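Long-range contacts in ribokinase, putative (Burkholderia thailandensis, PDB 3B1P), which probably phosphorylates nucleosides as a kinase of the pfkB/ribokinase family, and holds inosine and ADP in this structure: residues 9-14 / 44-49; 50-55 / 287-292; 101-106 / 115-120; 249-254 / 282-287. All coordinates share one frame; numbering follows the deposited sequence. Where two conformers were deposited one is given.

Contact 1: residues 9-14 / 44-49; sequences IAYDNI and REFGGC. With NOS (inosine), chain B.
A10 and G47 pair in the small four-stranded sheet that forms the lid of a ribokinase-type fold, where strand 44-47 runs antiparallel to strand 10-14 at the sheet's edge. Two hydrogen-bonded pairs, A10 with G47 and D12 with E45, set the register. Of their four bonds the straightest is D12 N to E45 O, 2.8 Å with 175° at the hydrogen; the bond from A10 N to G47 O is longer, its donor standing well above the carbonyl plane. On the face carrying Y11 and F46, the guanidinium of R44 lies flat over the Y11 ring, planes 5° apart and CZ 3.8 Å from the ring centroid: a cation-pi stack. The R44 chain bends at chi3 (72°) to lay the group there, while F46 CE2 meets the ring edge at Y11 CE1. On the D12 face the carboxylate takes both ribose hydroxyls of inosine: OD1 accepts from O2' at 2.6 Å, OD2 from O3' at a doubtfully short distance. G48 N donates to the same O3' at 3.0 Å. Strand 101-107 flanks strand 10-16 on its other edge, helix 76-85 packs against Y11, R44 and F46, and G48 takes the N-cap position of helix 49-59.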
# COMPACT_ATOMS: atom_id res chain seq x y z
N ILE A 9 17.00 -1.99 -11.30
CA ILE A 9 17.46 -3.19 -10.64
C ILE A 9 17.30 -2.89 -9.18
O ILE A 9 17.80 -1.87 -8.69
CB ILE A 9 18.92 -3.55 -11.00
CG1 ILE A 9 19.14 -3.41 -12.51
CG2 ILE A 9 19.28 -4.93 -10.43
CD1 ILE A 9 20.69 -3.47 -12.94
N ALA A 10 16.59 -3.75 -8.49
CA ALA A 10 16.06 -3.34 -7.20
C ALA A 10 15.76 -4.50 -6.28
O ALA A 10 15.58 -5.68 -6.72
CB ALA A 10 14.81 -2.46 -7.41
N TYR A 11 15.70 -4.22 -4.97
CA TYR A 11 15.26 -5.21 -4.04
C TYR A 11 13.81 -4.93 -3.66
O TYR A 11 13.48 -3.78 -3.29
CB TYR A 11 16.14 -5.22 -2.76
CG TYR A 11 17.57 -5.61 -3.01
CD1 TYR A 11 17.91 -6.90 -3.42
CD2 TYR A 11 18.60 -4.68 -2.82
CE1 TYR A 11 19.24 -7.28 -3.64
CE2 TYR A 11 19.94 -5.02 -3.04
CZ TYR A 11 20.26 -6.34 -3.46
OH TYR A 11 21.60 -6.66 -3.67
N ASP A 12 12.97 -5.95 -3.70
CA ASP A 12 11.52 -5.77 -3.51
C ASP A 12 11.06 -6.33 -2.19
O ASP A 12 11.51 -7.42 -1.79
CB ASP A 12 10.68 -6.51 -4.61
CG ASP A 12 10.78 -5.87 -5.95
OD1 ASP A 12 11.25 -4.75 -6.11
OD2 ASP A 12 10.35 -6.52 -6.93
N ASN A 13 10.16 -5.60 -1.52
CA ASN A 13 9.46 -6.10 -0.35
C ASN A 13 7.96 -6.08 -0.67
O ASN A 13 7.40 -5.00 -0.76
CB ASN A 13 9.79 -5.19 0.84
CG ASN A 13 11.28 -5.08 1.08
OD1 ASN A 13 11.96 -4.19 0.56
ND2 ASN A 13 11.81 -6.05 1.81
N ILE A 14 7.37 -7.25 -0.85
CA ILE A 14 6.01 -7.37 -1.42
C ILE A 14 5.01 -7.82 -0.38
O ILE A 14 5.21 -8.85 0.29
CB ILE A 14 6.04 -8.35 -2.65
CG1 ILE A 14 6.96 -7.75 -3.71
CG2 ILE A 14 4.61 -8.58 -3.14
CD1 ILE A 14 7.47 -8.80 -4.80
N ARG A 44 12.98 -10.05 1.51
CA ARG A 44 13.44 -9.25 0.42
C ARG A 44 13.49 -10.19 -0.78
O ARG A 44 13.79 -11.39 -0.60
CB ARG A 44 14.78 -8.68 0.78
CG ARG A 44 15.26 -7.61 -0.13
CD ARG A 44 16.65 -7.12 0.27
NE ARG A 44 17.72 -8.09 -0.03
CZ ARG A 44 19.03 -7.82 0.06
NH1 ARG A 44 19.42 -6.61 0.41
NH2 ARG A 44 19.94 -8.76 -0.22
N GLU A 45 13.09 -9.70 -1.95
CA GLU A 45 13.19 -10.47 -3.22
C GLU A 45 14.00 -9.69 -4.22
O GLU A 45 14.12 -8.48 -4.15
CB GLU A 45 11.82 -10.74 -3.83
CG GLU A 45 10.79 -11.36 -2.91
CD GLU A 45 10.93 -12.88 -2.71
OE1 GLU A 45 11.89 -13.53 -3.18
OE2 GLU A 45 10.03 -13.43 -2.03
N PHE A 46 14.58 -10.42 -5.19
CA PHE A 46 15.28 -9.83 -6.28
C PHE A 46 14.25 -9.32 -7.28
O PHE A 46 13.37 -10.07 -7.71
CB PHE A 46 16.18 -10.88 -6.93
CG PHE A 46 17.30 -11.32 -6.03
CD1 PHE A 46 17.26 -12.56 -5.41
CD2 PHE A 46 18.39 -10.49 -5.85
CE1 PHE A 46 18.33 -12.99 -4.56
CE2 PHE A 46 19.46 -10.89 -5.00
CZ PHE A 46 19.43 -12.15 -4.39
N GLY A 47 14.38 -8.03 -7.58
CA GLY A 47 13.45 -7.35 -8.48
C GLY A 47 14.06 -6.26 -9.30
O GLY A 47 15.22 -6.31 -9.70
N GLY A 48 13.25 -5.23 -9.58
CA GLY A 48 13.64 -4.21 -10.51
C GLY A 48 13.15 -4.68 -11.91
O GLY A 48 13.24 -5.91 -12.22
N CYS A 49 12.78 -3.74 -12.78
CA CYS A 49 12.08 -4.14 -14.02
C CYS A 49 13.10 -4.80 -14.92
O CYS A 49 12.83 -5.85 -15.53
CB CYS A 49 11.46 -2.97 -14.74
SG CYS A 49 10.20 -2.22 -13.62
N9 NOS B . 9.43 -0.88 -9.61
C4 NOS B . 9.99 0.20 -10.17
N3 NOS B . 11.03 0.45 -11.03
C2 NOS B . 11.34 1.69 -11.45
N1 NOS B . 10.60 2.76 -11.01
C6 NOS B . 9.57 2.62 -10.14
O6 NOS B . 8.83 3.72 -9.80
C5 NOS B . 9.12 1.30 -9.71
N7 NOS B . 8.17 0.80 -8.89
C8 NOS B . 8.35 -0.56 -8.82
C5' NOS B . 7.61 -4.88 -11.08
O5' NOS B . 7.42 -4.60 -12.49
C4' NOS B . 8.92 -4.20 -10.64
O4' NOS B . 8.77 -2.78 -10.69
C1' NOS B . 9.87 -2.25 -9.88
C2' NOS B . 9.89 -3.17 -8.69
O2' NOS B . 11.27 -3.29 -8.32
C3' NOS B . 9.30 -4.49 -9.19
O3' NOS B . 10.29 -5.56 -9.14

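Contact 2: residues 50-55 / 287-292; sequences AGNIAY and QGPQTY. With NOS (inosine), chain B.
Q290 reaches across to helix 49-59 with its whole side chain. Its CB sits over one face of the Y55 ring, 3.9 Å from the centroid and 14° off the normal, a CH-pi contact offset toward the rim. CG continues past Y55 CG at 3.8 Å and also nears N52 OD1. Beyond CG the chain is extended, which carries CD toward G51 O and the amide to the helix. There OE1 accepts from R81 NH2, whereas NE2 donates to N52 OD1 at 2.9 Å and also bonds Y78 OH. The bond to N52 is nearly straight, 173° at the hydrogen, and falls on a lone pair in the N52 carbonyl plane although the two amide planes are 79° apart. The loop 287-292 connects helices 269-284 and 296-307 of the pfkB-family fold and passes beside the nucleoside site, where N52 ND2 donates to inosine O3' at 3.1 Å. With OD1 taken by Q290 and ND2 facing the ligand and D253, the amide's rotation is fixed from both ends; P289 CB lies against it, 3.3 Å from N52 OD1. Further along, Y55 OH donates to Y292 O at 2.6 Å, and the Y55 ring turns an edge toward the face of Y292 in an offset edge-to-face pair. One water bridges N52 O and Y292 OH, 2.7 Å from each.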
# COMPACT_ATOMS: atom_id res chain seq x y z
N ALA A 50 14.30 -4.24 -14.95
CA ALA A 50 15.34 -4.88 -15.78
C ALA A 50 15.75 -6.23 -15.28
O ALA A 50 16.02 -7.14 -16.12
CB ALA A 50 16.58 -3.97 -15.99
N GLY A 51 15.89 -6.38 -13.95
CA GLY A 51 16.18 -7.69 -13.36
C GLY A 51 15.15 -8.74 -13.74
O GLY A 51 15.48 -9.85 -14.16
N ASN A 52 13.88 -8.36 -13.63
CA ASN A 52 12.79 -9.31 -13.88
C ASN A 52 12.71 -9.68 -15.35
O ASN A 52 12.49 -10.86 -15.67
CB ASN A 52 11.42 -8.67 -13.47
CG ASN A 52 11.36 -8.27 -11.98
OD1 ASN A 52 12.13 -8.76 -11.15
ND2 ASN A 52 10.41 -7.35 -11.66
N ILE A 53 12.81 -8.70 -16.24
CA ILE A 53 12.68 -8.94 -17.71
C ILE A 53 13.88 -9.78 -18.17
O ILE A 53 13.71 -10.75 -18.90
CB ILE A 53 12.65 -7.66 -18.49
CG1 ILE A 53 11.38 -6.89 -18.09
CG2 ILE A 53 12.64 -7.92 -20.04
CD1 ILE A 53 11.45 -5.39 -18.57
N ALA A 54 15.07 -9.44 -17.69
CA ALA A 54 16.28 -10.22 -18.09
C ALA A 54 16.18 -11.67 -17.56
O ALA A 54 16.58 -12.64 -18.28
CB ALA A 54 17.53 -9.57 -17.56
N TYR A 55 15.61 -11.83 -16.38
CA TYR A 55 15.46 -13.13 -15.73
C TYR A 55 14.58 -14.02 -16.63
O TYR A 55 14.87 -15.19 -16.89
CB TYR A 55 14.80 -13.03 -14.33
CG TYR A 55 14.61 -14.40 -13.67
CD1 TYR A 55 15.71 -15.09 -13.12
CD2 TYR A 55 13.35 -15.00 -13.58
CE1 TYR A 55 15.53 -16.33 -12.50
CE2 TYR A 55 13.16 -16.22 -12.96
CZ TYR A 55 14.29 -16.91 -12.47
OH TYR A 55 14.08 -18.11 -11.87
N GLN A 287 5.66 -16.60 -5.33
CA GLN A 287 5.72 -15.32 -4.62
C GLN A 287 7.00 -14.63 -5.09
O GLN A 287 8.04 -15.28 -5.15
CB GLN A 287 5.71 -15.58 -3.09
CG GLN A 287 5.69 -14.32 -2.16
CD GLN A 287 4.54 -13.29 -2.36
OE1 GLN A 287 3.33 -13.61 -2.30
NE2 GLN A 287 4.95 -12.03 -2.54
N GLY A 288 6.95 -13.33 -5.41
CA GLY A 288 8.14 -12.62 -5.87
C GLY A 288 8.24 -12.61 -7.41
O GLY A 288 7.63 -13.47 -8.07
N PRO A 289 8.95 -11.63 -7.98
CA PRO A 289 8.96 -11.60 -9.44
C PRO A 289 9.87 -12.62 -10.14
O PRO A 289 9.72 -12.82 -11.36
CB PRO A 289 9.43 -10.18 -9.77
CG PRO A 289 10.19 -9.74 -8.54
CD PRO A 289 9.55 -10.42 -7.37
N GLN A 290 10.85 -13.20 -9.43
CA GLN A 290 11.82 -14.05 -10.11
C GLN A 290 11.95 -15.43 -9.45
O GLN A 290 12.93 -16.12 -9.70
CB GLN A 290 13.20 -13.42 -10.16
CG GLN A 290 13.29 -12.08 -10.92
CD GLN A 290 14.66 -11.44 -10.83
OE1 GLN A 290 15.69 -12.13 -10.66
NE2 GLN A 290 14.70 -10.12 -10.90
N THR A 291 10.99 -15.83 -8.64
CA THR A 291 11.02 -17.11 -7.93
C THR A 291 10.69 -18.32 -8.84
O THR A 291 11.23 -19.43 -8.66
CB THR A 291 10.04 -17.06 -6.76
OG1 THR A 291 10.39 -15.95 -5.92
CG2 THR A 291 10.06 -18.31 -5.96
N TYR A 292 9.79 -18.11 -9.79
CA TYR A 292 9.45 -19.21 -10.73
C TYR A 292 10.72 -19.58 -11.52
O TYR A 292 11.54 -18.71 -11.87
CB TYR A 292 8.28 -18.77 -11.66
CG TYR A 292 8.66 -17.76 -12.75
CD1 TYR A 292 9.19 -16.51 -12.43
CD2 TYR A 292 8.49 -18.07 -14.09
CE1 TYR A 292 9.56 -15.57 -13.48
CE2 TYR A 292 8.86 -17.19 -15.12
CZ TYR A 292 9.37 -15.94 -14.79
OH TYR A 292 9.68 -15.11 -15.81
N9 NOS B . 9.43 -0.88 -9.61
C4 NOS B . 9.99 0.20 -10.17
N3 NOS B . 11.03 0.45 -11.03
C2 NOS B . 11.34 1.69 -11.45
N1 NOS B . 10.60 2.76 -11.01
C6 NOS B . 9.57 2.62 -10.14
O6 NOS B . 8.83 3.72 -9.80
C5 NOS B . 9.12 1.30 -9.71
N7 NOS B . 8.17 0.80 -8.89
C8 NOS B . 8.35 -0.56 -8.82
C5' NOS B . 7.61 -4.88 -11.08
O5' NOS B . 7.42 -4.60 -12.49
C4' NOS B . 8.92 -4.20 -10.64
O4' NOS B . 8.77 -2.78 -10.69
C1' NOS B . 9.87 -2.25 -9.88
C2' NOS B . 9.89 -3.17 -8.69
O2' NOS B . 11.27 -3.29 -8.32
C3' NOS B . 9.30 -4.49 -9.19
O3' NOS B . 10.29 -5.56 -9.14
O HOH W 1 10.57 -12.65 -14.97

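Contact 3: residues 101-106 / 115-120; sequences AQAMIT and TAFHPG. With NOS (inosine), chain B.
Q102 and H118 form the first of two hydrogen-bonded pairs in an antiparallel beta hairpin, the other being M104 with A116; the strand segments run at 174° with axes 4.6 Å apart. Four backbone bonds knit them. M104 N to A116 O is the straightest, 2.9 Å with 176° at the hydrogen, and a water donates to both Q102 O and A116 O. At the non-hydrogen-bonded positions, CA-H groups lean on carbonyls, as T115 CA does on M104 O at 3.3 Å.

Van der Waals contacts gather on the face carrying A103, I105, T115 and F117. A103 CB touches F117 CD1 at 3.5 Å and, from beside this face, A101 CB meets F117 CZ at 3.7 Å, supporting the ring obliquely. I105 and T115 lie side by side and point the same way, with I105 CG1 against the hydroxyl oxygen T115 OG1.

Aromatic contact is made with the ligand: the hypoxanthine of inosine covers one face of F117, its C4 3.4 Å from F117 CE1. With CG anti to the backbone nitrogen (chi1 -160°), the ring is brought under the base, while I105 CD1 reaches the ribose at C3'.

Strand 10-16 borders strand 101-107 on its other side. Beyond 115-117 the sheet runs on into the second subunit through a parallel ladder, and H118 ND1 is hydrogen-bonded to V39 O of that subunit.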
# COMPACT_ATOMS: atom_id res chain seq x y z
N ALA A 101 18.26 0.54 -5.38
CA ALA A 101 16.79 0.78 -5.32
C ALA A 101 16.05 -0.24 -4.46
O ALA A 101 16.38 -1.43 -4.43
CB ALA A 101 16.21 0.81 -6.73
N GLN A 102 15.05 0.23 -3.72
CA GLN A 102 14.24 -0.62 -2.89
C GLN A 102 12.76 -0.28 -3.13
O GLN A 102 12.38 0.90 -3.09
CB GLN A 102 14.54 -0.37 -1.40
CG GLN A 102 14.06 -1.50 -0.50
CD GLN A 102 15.15 -2.53 -0.10
OE1 GLN A 102 16.37 -2.29 -0.26
NE2 GLN A 102 14.72 -3.65 0.46
N ALA A 103 11.93 -1.30 -3.36
CA ALA A 103 10.49 -1.10 -3.57
C ALA A 103 9.71 -1.78 -2.43
O ALA A 103 9.95 -2.95 -2.10
CB ALA A 103 10.06 -1.69 -4.92
N MET A 104 8.78 -1.05 -1.80
CA MET A 104 7.81 -1.63 -0.88
C MET A 104 6.50 -1.65 -1.63
O MET A 104 5.88 -0.60 -1.87
CB MET A 104 7.66 -0.72 0.36
CG MET A 104 7.64 -1.47 1.62
SD MET A 104 9.28 -2.05 2.12
CE MET A 104 10.45 -1.02 1.15
N ILE A 105 6.10 -2.84 -2.06
CA ILE A 105 5.01 -2.98 -3.02
C ILE A 105 3.82 -3.54 -2.27
O ILE A 105 3.89 -4.62 -1.71
CB ILE A 105 5.41 -3.98 -4.12
CG1 ILE A 105 6.63 -3.43 -4.86
CG2 ILE A 105 4.21 -4.20 -5.11
CD1 ILE A 105 7.28 -4.52 -5.80
N THR A 106 2.70 -2.83 -2.30
CA THR A 106 1.49 -3.36 -1.73
C THR A 106 0.59 -3.64 -2.91
O THR A 106 0.37 -2.76 -3.74
CB THR A 106 0.80 -2.34 -0.83
OG1 THR A 106 1.62 -2.09 0.33
CG2 THR A 106 -0.55 -2.86 -0.37
N THR A 115 3.18 1.27 -4.83
CA THR A 115 4.58 1.04 -4.43
C THR A 115 5.21 2.29 -3.86
O THR A 115 5.23 3.32 -4.55
CB THR A 115 5.38 0.64 -5.70
OG1 THR A 115 4.85 -0.63 -6.12
CG2 THR A 115 6.83 0.42 -5.38
N ALA A 116 5.80 2.15 -2.67
CA ALA A 116 6.64 3.19 -2.11
C ALA A 116 8.07 2.83 -2.56
O ALA A 116 8.58 1.78 -2.21
CB ALA A 116 6.51 3.14 -0.61
N PHE A 117 8.64 3.69 -3.38
CA PHE A 117 9.94 3.37 -4.05
C PHE A 117 11.05 4.29 -3.55
O PHE A 117 10.93 5.53 -3.62
CB PHE A 117 9.75 3.47 -5.54
CG PHE A 117 10.80 2.72 -6.36
CD1 PHE A 117 10.71 1.34 -6.54
CD2 PHE A 117 11.87 3.42 -6.94
CE1 PHE A 117 11.70 0.65 -7.32
CE2 PHE A 117 12.85 2.75 -7.73
CZ PHE A 117 12.76 1.38 -7.92
N HIS A 118 12.10 3.69 -3.02
CA HIS A 118 13.27 4.47 -2.53
C HIS A 118 14.39 4.22 -3.56
O HIS A 118 15.01 3.12 -3.55
CB HIS A 118 13.59 3.98 -1.13
CG HIS A 118 14.65 4.76 -0.40
ND1 HIS A 118 14.66 6.14 -0.32
CD2 HIS A 118 15.69 4.33 0.36
CE1 HIS A 118 15.69 6.53 0.41
NE2 HIS A 118 16.33 5.45 0.84
N PRO A 119 14.60 5.17 -4.49
CA PRO A 119 15.30 4.84 -5.74
C PRO A 119 16.81 4.63 -5.60
O PRO A 119 17.41 3.90 -6.40
CB PRO A 119 15.02 6.00 -6.65
CG PRO A 119 14.71 7.16 -5.71
CD PRO A 119 14.06 6.55 -4.52
N GLY A 120 17.43 5.30 -4.64
CA GLY A 120 18.89 5.13 -4.50
C GLY A 120 19.63 5.30 -5.81
O GLY A 120 19.50 6.28 -6.54
N9 NOS B . 9.43 -0.88 -9.61
C4 NOS B . 9.99 0.20 -10.17
N3 NOS B . 11.03 0.45 -11.03
C2 NOS B . 11.34 1.69 -11.45
N1 NOS B . 10.60 2.76 -11.01
C6 NOS B . 9.57 2.62 -10.14
O6 NOS B . 8.83 3.72 -9.80
C5 NOS B . 9.12 1.30 -9.71
N7 NOS B . 8.17 0.80 -8.89
C8 NOS B . 8.35 -0.56 -8.82
C5' NOS B . 7.61 -4.88 -11.08
O5' NOS B . 7.42 -4.60 -12.49
C4' NOS B . 8.92 -4.20 -10.64
O4' NOS B . 8.77 -2.78 -10.69
C1' NOS B . 9.87 -2.25 -9.88
C2' NOS B . 9.89 -3.17 -8.69
O2' NOS B . 11.27 -3.29 -8.32
C3' NOS B . 9.30 -4.49 -9.19
O3' NOS B . 10.29 -5.56 -9.14
O HOH W 2 10.82 1.73 -0.33

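Contact 4: residues 249-254 / 282-287; sequences TGCGDA and LKIAHQ. With ADP (adenosine-5'-diphosphate), chain C; NOS (inosine), chain B.
K283 points its CB at A254, 3.9 Å from A254 CB, and then turns along the start of helix 251-264. Its chain leaves with CG anti to the backbone nitrogen (chi1 -169°) and bends at each of the next three torsions, so the aliphatic part curls over the G250-C251 peptide: CD lies 3.5 Å from G250 C and CE 3.1 Å from T249 O. The ammonium thus ends amid backbone oxygens. NZ bonds D247 O and G288 O and, weakly, H286 O, which probably compensates for burying the charge. C251 SG touches both K283 CE and I284 CB, each at 3.7 Å. I284 directs its CD1 past this sulfur to the adenine of ADP, 3.5 Å from N6.

The turn T249-G252 probably corresponds to the glycine-rich anion hole of pfkB-family kinases. Consistent with this, G250 takes the N-cap with positive phi (83°), and G252 N donates to the ADP beta-phosphate at O1B, 2.8 Å away. One residue on, D253 OD2 accepts from inosine O5' at 2.7 Å. Through K283 and I284 the C-terminal end of helix 269-284 packs on the N-terminal end of helix 251-264, with helix 49-59 next to D253 and strand 10-16 touching T249.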
# COMPACT_ATOMS: atom_id res chain seq x y z
N THR A 249 3.01 -9.65 -8.84
CA THR A 249 4.10 -8.70 -9.05
C THR A 249 5.14 -9.20 -10.07
O THR A 249 5.73 -10.26 -9.86
CB THR A 249 4.85 -8.43 -7.74
OG1 THR A 249 3.89 -8.14 -6.74
CG2 THR A 249 5.80 -7.27 -7.92
N GLY A 250 5.35 -8.41 -11.12
CA GLY A 250 6.28 -8.74 -12.19
C GLY A 250 5.70 -9.66 -13.24
O GLY A 250 6.48 -10.13 -14.08
N CYS A 251 4.37 -9.91 -13.23
CA CYS A 251 3.75 -10.65 -14.39
C CYS A 251 4.08 -9.94 -15.68
O CYS A 251 4.42 -10.62 -16.66
CB CYS A 251 2.24 -10.83 -14.23
SG CYS A 251 1.83 -12.15 -13.14
N GLY A 252 3.91 -8.61 -15.73
CA GLY A 252 4.17 -7.89 -16.98
C GLY A 252 5.62 -8.05 -17.40
O GLY A 252 5.93 -8.08 -18.59
N ASP A 253 6.52 -8.12 -16.43
CA ASP A 253 7.98 -8.25 -16.79
C ASP A 253 8.34 -9.63 -17.37
O ASP A 253 9.15 -9.69 -18.33
CB ASP A 253 8.85 -7.92 -15.57
CG ASP A 253 8.75 -6.46 -15.17
OD1 ASP A 253 8.43 -5.62 -16.04
OD2 ASP A 253 9.02 -6.15 -13.99
N ALA A 254 7.71 -10.66 -16.81
CA ALA A 254 7.87 -12.06 -17.32
C ALA A 254 7.30 -12.05 -18.74
O ALA A 254 7.93 -12.51 -19.69
CB ALA A 254 7.08 -13.01 -16.44
N LEU A 282 3.18 -18.56 -15.56
CA LEU A 282 4.17 -19.31 -14.80
C LEU A 282 4.63 -18.50 -13.60
O LEU A 282 4.72 -19.03 -12.49
CB LEU A 282 5.37 -19.72 -15.70
CG LEU A 282 5.02 -20.65 -16.87
CD1 LEU A 282 6.25 -20.91 -17.69
CD2 LEU A 282 4.46 -22.00 -16.29
N LYS A 283 4.82 -17.21 -13.82
CA LYS A 283 5.33 -16.34 -12.76
C LYS A 283 4.30 -16.18 -11.63
O LYS A 283 4.68 -16.20 -10.45
CB LYS A 283 5.79 -15.00 -13.36
CG LYS A 283 6.59 -14.16 -12.31
CD LYS A 283 5.88 -12.84 -11.85
CE LYS A 283 4.70 -13.03 -10.92
NZ LYS A 283 5.12 -13.49 -9.50
N ILE A 284 3.01 -16.07 -11.95
CA ILE A 284 2.00 -15.73 -10.93
C ILE A 284 1.80 -16.84 -9.92
O ILE A 284 1.28 -16.60 -8.83
CB ILE A 284 0.65 -15.32 -11.60
CG1 ILE A 284 -0.21 -14.46 -10.61
CG2 ILE A 284 -0.12 -16.59 -12.02
CD1 ILE A 284 -1.40 -13.78 -11.30
N ALA A 285 2.29 -18.05 -10.24
CA ALA A 285 2.09 -19.16 -9.32
C ALA A 285 3.11 -19.16 -8.22
O ALA A 285 3.15 -20.12 -7.44
CB ALA A 285 2.16 -20.50 -10.08
N HIS A 286 3.98 -18.14 -8.17
CA HIS A 286 5.01 -18.08 -7.13
C HIS A 286 5.12 -16.69 -6.54
O HIS A 286 4.74 -15.71 -7.19
CB HIS A 286 6.36 -18.52 -7.67
CG HIS A 286 6.33 -19.90 -8.27
ND1 HIS A 286 6.61 -21.04 -7.54
CD2 HIS A 286 6.01 -20.32 -9.52
CE1 HIS A 286 6.49 -22.10 -8.33
NE2 HIS A 286 6.12 -21.69 -9.53
N GLN A 287 5.66 -16.60 -5.33
CA GLN A 287 5.72 -15.32 -4.62
C GLN A 287 7.00 -14.63 -5.09
O GLN A 287 8.04 -15.28 -5.15
CB GLN A 287 5.71 -15.58 -3.09
CG GLN A 287 5.69 -14.32 -2.16
CD GLN A 287 4.54 -13.29 -2.36
OE1 GLN A 287 3.33 -13.61 -2.30
NE2 GLN A 287 4.95 -12.03 -2.54
PB ADP C . 1.56 -5.91 -15.25
O1B ADP C . 2.41 -6.73 -14.32
O2B ADP C . 0.46 -5.10 -14.59
O3B ADP C . 2.33 -5.08 -16.18
PA ADP C . -0.51 -7.79 -16.22
O1A ADP C . -1.16 -7.88 -14.85
O2A ADP C . -1.42 -7.30 -17.34
O3A ADP C . 0.85 -6.98 -16.26
O5' ADP C . -0.00 -9.31 -16.47
C5' ADP C . 0.75 -9.54 -17.65
C4' ADP C . 0.35 -10.90 -18.25
O4' ADP C . 0.56 -11.91 -17.26
C3' ADP C . -1.10 -11.04 -18.61
O3' ADP C . -1.38 -10.47 -19.90
C2' ADP C . -1.30 -12.55 -18.50
O2' ADP C . -0.83 -13.09 -19.76
C1' ADP C . -0.40 -12.96 -17.32
N9 ADP C . -1.25 -12.87 -16.12
C8 ADP C . -1.45 -11.80 -15.27
N7 ADP C . -2.41 -12.11 -14.35
C5 ADP C . -2.79 -13.43 -14.59
C6 ADP C . -3.75 -14.41 -13.99
N6 ADP C . -4.49 -14.06 -12.91
N1 ADP C . -3.84 -15.64 -14.57
C2 ADP C . -3.08 -15.97 -15.65
N3 ADP C . -2.22 -15.15 -16.25
C4 ADP C . -2.03 -13.89 -15.75
N9 NOS B . 9.43 -0.88 -9.61
C4 NOS B . 9.99 0.20 -10.17
N3 NOS B . 11.03 0.45 -11.03
C2 NOS B . 11.34 1.69 -11.45
N1 NOS B . 10.60 2.76 -11.01
C6 NOS B . 9.57 2.62 -10.14
O6 NOS B . 8.83 3.72 -9.80
C5 NOS B . 9.12 1.30 -9.71
N7 NOS B . 8.17 0.80 -8.89
C8 NOS B . 8.35 -0.56 -8.82
C5' NOS B . 7.61 -4.88 -11.08
O5' NOS B . 7.42 -4.60 -12.49
C4' NOS B . 8.92 -4.20 -10.64
O4' NOS B . 8.77 -2.78 -10.69
C1' NOS B . 9.87 -2.25 -9.88
C2' NOS B . 9.89 -3.17 -8.69
O2' NOS B . 11.27 -3.29 -8.32
C3' NOS B . 9.30 -4.49 -9.19
O3' NOS B . 10.29 -5.56 -9.14

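How the contacts relate
All four contacts are largely buried, and inosine touches each, but their chemistry follows their place. Contacts 1 and 3 are backbone ladders in one small sheet, joined where N13 N meets A103 O at 2.7 Å; contact 1 has one exposed residue, R44, and contact 3 reaches the second subunit. Contacts 2 and 4 lie nearer the chain's centre and rely on side chains, amide and aromatic in the first, lysine and apolar in the second. They share Q287 and meet through N52 ND2 and D253 OD2. The sheet supplies D12 for the ribose hydroxyls and F117 for the base, the start of helix 49-59 adds G48 and N52, and that of helix 251-264 takes O5' and the ADP phosphate.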